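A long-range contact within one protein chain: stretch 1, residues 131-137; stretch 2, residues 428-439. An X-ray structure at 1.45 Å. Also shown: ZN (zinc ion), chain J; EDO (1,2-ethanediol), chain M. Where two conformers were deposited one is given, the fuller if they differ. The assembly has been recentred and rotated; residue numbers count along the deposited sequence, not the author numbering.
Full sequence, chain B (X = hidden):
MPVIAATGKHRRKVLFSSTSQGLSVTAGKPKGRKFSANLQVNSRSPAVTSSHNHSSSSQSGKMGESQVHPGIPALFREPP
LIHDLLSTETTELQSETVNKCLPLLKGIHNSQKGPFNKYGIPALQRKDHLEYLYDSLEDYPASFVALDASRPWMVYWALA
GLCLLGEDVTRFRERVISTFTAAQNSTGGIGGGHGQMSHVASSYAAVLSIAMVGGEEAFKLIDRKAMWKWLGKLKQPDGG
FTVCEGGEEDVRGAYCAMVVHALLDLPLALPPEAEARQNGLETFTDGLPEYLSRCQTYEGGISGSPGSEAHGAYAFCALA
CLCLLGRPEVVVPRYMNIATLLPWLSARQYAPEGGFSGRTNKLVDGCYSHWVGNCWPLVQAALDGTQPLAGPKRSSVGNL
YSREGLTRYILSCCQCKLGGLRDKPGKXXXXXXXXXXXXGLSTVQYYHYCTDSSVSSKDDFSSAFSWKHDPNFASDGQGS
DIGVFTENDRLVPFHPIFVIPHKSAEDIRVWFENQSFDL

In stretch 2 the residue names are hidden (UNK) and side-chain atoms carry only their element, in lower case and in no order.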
# COMPACT_ATOMS: atom_id res chain seq x y z
N GLU B 131 12.27 20.42 -13.31
CA GLU B 131 12.88 19.96 -14.55
C GLU B 131 12.86 18.44 -14.69
O GLU B 131 12.62 17.91 -15.79
CB GLU B 131 14.30 20.52 -14.68
CG GLU B 131 14.31 22.04 -14.74
CD GLU B 131 15.70 22.62 -14.83
OE1 GLU B 131 16.66 21.81 -14.95
OE2 GLU B 131 15.86 23.89 -14.81
N TYR B 132 13.08 17.75 -13.58
CA TYR B 132 13.05 16.29 -13.59
C TYR B 132 11.65 15.81 -14.02
O TYR B 132 11.53 14.88 -14.83
CB TYR B 132 13.41 15.78 -12.20
CG TYR B 132 13.46 14.29 -12.13
CD1 TYR B 132 14.63 13.61 -12.48
CD2 TYR B 132 12.34 13.55 -11.74
CE1 TYR B 132 14.70 12.22 -12.44
CE2 TYR B 132 12.39 12.14 -11.70
CZ TYR B 132 13.59 11.49 -12.05
OH TYR B 132 13.65 10.13 -12.02
N LEU B 133 10.59 16.40 -13.45
CA LEU B 133 9.24 15.92 -13.72
C LEU B 133 8.80 16.26 -15.14
O LEU B 133 8.15 15.44 -15.81
CB LEU B 133 8.29 16.55 -12.71
CG LEU B 133 8.38 15.96 -11.28
CD1 LEU B 133 7.78 17.00 -10.23
CD2 LEU B 133 7.68 14.62 -11.23
N TYR B 134 9.14 17.47 -15.63
CA TYR B 134 8.87 17.75 -17.03
C TYR B 134 9.61 16.77 -17.95
O TYR B 134 9.04 16.24 -18.92
CB TYR B 134 9.24 19.21 -17.40
CG TYR B 134 8.21 20.23 -16.95
CD1 TYR B 134 6.91 20.21 -17.48
CD2 TYR B 134 8.51 21.21 -16.01
CE1 TYR B 134 5.97 21.15 -17.11
CE2 TYR B 134 7.54 22.16 -15.60
CZ TYR B 134 6.28 22.10 -16.13
OH TYR B 134 5.28 23.00 -15.77
N ASP B 135 10.87 16.50 -17.66
CA ASP B 135 11.60 15.56 -18.52
C ASP B 135 10.96 14.17 -18.48
O ASP B 135 11.03 13.44 -19.46
CB ASP B 135 13.07 15.40 -18.09
CG ASP B 135 13.91 16.62 -18.39
OD1 ASP B 135 13.44 17.51 -19.13
OD2 ASP B 135 15.07 16.68 -17.92
N SER B 136 10.32 13.82 -17.37
CA SER B 136 9.83 12.45 -17.19
C SER B 136 8.60 12.21 -18.05
O SER B 136 8.17 11.07 -18.20
CB SER B 136 9.50 12.17 -15.71
OG SER B 136 8.24 12.72 -15.36
N LEU B 137 8.05 13.27 -18.61
CA LEU B 137 6.87 13.14 -19.48
C LEU B 137 7.24 12.95 -20.93
O LEU B 137 6.35 12.86 -21.79
CB LEU B 137 5.96 14.39 -19.38
CG LEU B 137 5.14 14.38 -18.09
CD1 LEU B 137 4.60 15.80 -17.77
CD2 LEU B 137 4.04 13.28 -18.11
N UNK B 428 18.66 5.53 -7.15
CA UNK B 428 18.40 6.59 -8.12
C UNK B 428 16.96 7.11 -7.94
O UNK B 428 16.07 6.37 -7.52
c UNK B 428 19.86 5.46 -9.87
n UNK B 428 20.11 4.76 -11.03
c UNK B 428 18.50 6.00 -9.54
c UNK B 428 21.39 4.42 -11.07
c UNK B 428 21.03 5.46 -9.18
n UNK B 428 21.97 4.84 -9.96
N UNK B 429 16.70 8.37 -8.34
CA UNK B 429 15.31 8.83 -8.29
C UNK B 429 14.48 8.21 -9.38
O UNK B 429 14.98 7.66 -10.38
c UNK B 429 15.42 10.33 -8.61
c UNK B 429 17.62 9.37 -8.91
c UNK B 429 16.68 10.41 -9.51
N UNK B 430 13.17 8.32 -9.18
CA UNK B 430 12.24 8.02 -10.27
C UNK B 430 11.00 8.88 -10.03
O UNK B 430 10.84 9.49 -8.97
o UNK B 430 10.35 6.43 -8.61
c UNK B 430 11.95 6.51 -10.34
c UNK B 430 11.36 5.97 -9.05
o UNK B 430 11.89 5.03 -8.50
N UNK B 431 10.10 8.92 -11.02
CA UNK B 431 9.01 9.87 -10.87
C UNK B 431 7.94 9.39 -9.86
O UNK B 431 7.22 10.20 -9.29
o UNK B 431 7.80 9.10 -12.82
c UNK B 431 8.40 10.23 -12.23
N UNK B 432 7.88 8.07 -9.63
CA UNK B 432 6.99 7.50 -8.58
C UNK B 432 7.46 8.00 -7.21
O UNK B 432 6.63 8.52 -6.41
c UNK B 432 5.16 4.92 -7.29
c UNK B 432 6.53 5.23 -7.46
c UNK B 432 7.02 5.96 -8.66
c UNK B 432 6.99 4.19 -5.31
c UNK B 432 5.64 3.89 -5.16
c UNK B 432 4.72 4.26 -6.15
c UNK B 432 7.42 4.86 -6.44
o UNK B 432 5.25 3.27 -3.98
N UNK B 433 8.77 7.85 -6.90
CA UNK B 433 9.30 8.33 -5.63
C UNK B 433 9.22 9.86 -5.54
O UNK B 433 9.04 10.40 -4.44
c UNK B 433 10.69 7.77 -5.38
n UNK B 433 10.22 4.47 -3.83
c UNK B 433 10.61 6.34 -4.91
c UNK B 433 10.57 4.14 -5.07
n UNK B 433 10.82 5.26 -5.76
c UNK B 433 10.26 5.84 -3.71
N UNK B 434 9.37 10.55 -6.65
CA UNK B 434 9.29 12.01 -6.64
C UNK B 434 7.84 12.41 -6.32
O UNK B 434 7.60 13.25 -5.40
c UNK B 434 9.70 12.57 -8.03
o UNK B 434 11.04 12.19 -8.28
c UNK B 434 9.58 14.10 -8.03
N UNK B 435 6.86 11.84 -7.02
CA UNK B 435 5.48 12.16 -6.68
C UNK B 435 5.14 11.91 -5.20
O UNK B 435 4.53 12.78 -4.51
c UNK B 435 4.56 11.28 -7.58
s UNK B 435 2.80 11.35 -7.19
N UNK B 436 5.45 10.70 -4.71
CA UNK B 436 4.96 10.36 -3.38
C UNK B 436 5.76 10.99 -2.23
O UNK B 436 5.16 11.29 -1.19
c UNK B 436 3.83 7.40 -5.08
c UNK B 436 1.25 8.46 -4.71
c UNK B 436 2.78 6.97 -5.85
c UNK B 436 3.63 8.37 -4.09
c UNK B 436 2.33 8.90 -3.96
c UNK B 436 4.79 8.84 -3.22
o UNK B 436 0.44 7.03 -6.48
c UNK B 436 1.49 7.46 -5.69
N UNK B 437 7.06 11.28 -2.43
CA UNK B 437 7.76 12.06 -1.40
C UNK B 437 7.20 13.49 -1.35
O UNK B 437 6.99 14.01 -0.25
c UNK B 437 9.24 12.11 -1.67
N UNK B 438 6.90 14.09 -2.51
CA UNK B 438 6.29 15.42 -2.51
C UNK B 438 4.91 15.39 -1.88
O UNK B 438 4.51 16.29 -1.15
c UNK B 438 8.25 17.55 -3.80
c UNK B 438 6.24 16.00 -3.92
c UNK B 438 7.63 16.35 -4.51
c UNK B 438 7.42 16.68 -5.99
N UNK B 439 4.15 14.33 -2.16
CA UNK B 439 2.78 14.22 -1.63
C UNK B 439 2.85 14.19 -0.09
O UNK B 439 2.11 14.89 0.61
o UNK B 439 1.88 13.11 -3.59
c UNK B 439 2.10 12.96 -2.18
c UNK B 439 0.76 12.77 -1.53
ZN ZN J . 9.35 3.17 -2.53
C1 EDO M . 9.54 6.69 -14.64
O1 EDO M . 8.59 6.51 -13.61
C2 EDO M . 10.98 6.80 -14.24
O2 EDO M . 11.10 7.96 -13.44
O HOH W 1 6.71 10.24 -15.00

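Position 428 has one carbon followed by a five-membered ring of three carbons and two nitrogens, an imidazole: H428. Its ring leads away from stretch 1 and covers none of it, so this contact asks nothing of it. At 429 three carbons close a ring onto the backbone N, one of them 4.0 Å from CE1 of Y132; only proline closes such a ring. The carbon is CG of P429, part of a rigid apolar surface that suits an aromatic neighbour.

Position 430 carries two carbons, the second bearing two oxygens; its CB points away from stretch 1, while its CA lies 3.1 Å from OH of Y132. This is D430, a short carboxylate. Aspartate suits this place because it is the N-cap: one carboxylate oxygen, OD1, accepts from N of residue 433 at 2.7 Å, satisfying an amide that the first turn of the helix leaves free.

At 431 a single carbon bears one oxygen, and CB sits 4.0 Å from OG of S136. This is S431, a small side chain where the backbones come nearest, its CA 6.7 Å from CA of L133. A water joins OG of S431 (2.7 Å) to OG of S136 (2.9 Å).

Position 432, one carbon and then a six-carbon ring bearing an oxygen, is buried and out of reach of stretch 1: Y432. Position 433 shows one carbon and then a five-membered ring of three carbons and two nitrogens, also out of reach of stretch 1: H433. Imidazole suits it doubly, since NE2 binds zinc at 2.0 Å while ND1 donates to OD2 of D430 at 3.0 Å.

At 434 the first side-chain carbon carries an oxygen, 3.7 Å from CE2 of Y132, and a carbon, 3.8 Å from CD2 of L133. This is T434, whose OG1 also donates to O of D430 at 2.8 Å, while CG2 makes the contact with L133.

Position 435, one carbon and one sulfur, is C435, compact and sideways to stretch 1. Position 436, one carbon and then a six-carbon ring with an oxygen, is Y436, and 437, a lone carbon, is A437; both are buried beyond reach. At 438 four carbons fork at the second, a terminal one 4.3 Å from CD1 of L133: L438, an apolar partner for another leucine. Position 439, a carbon bearing an oxygen and a carbon, is out of reach: T439; OG1 returns to O of C435 at 2.8 Å.

The contact works chiefly by shape. The helices run at 132°, and T434 and L438, one turn apart, both touch L133. Y132 reaches the helix start, its ring edge near N of S431. No clear direct hydrogen bond crosses; packing and the serine-bound water join the stretches.

Stretch 2 428-439: HPDSYHTCYALT
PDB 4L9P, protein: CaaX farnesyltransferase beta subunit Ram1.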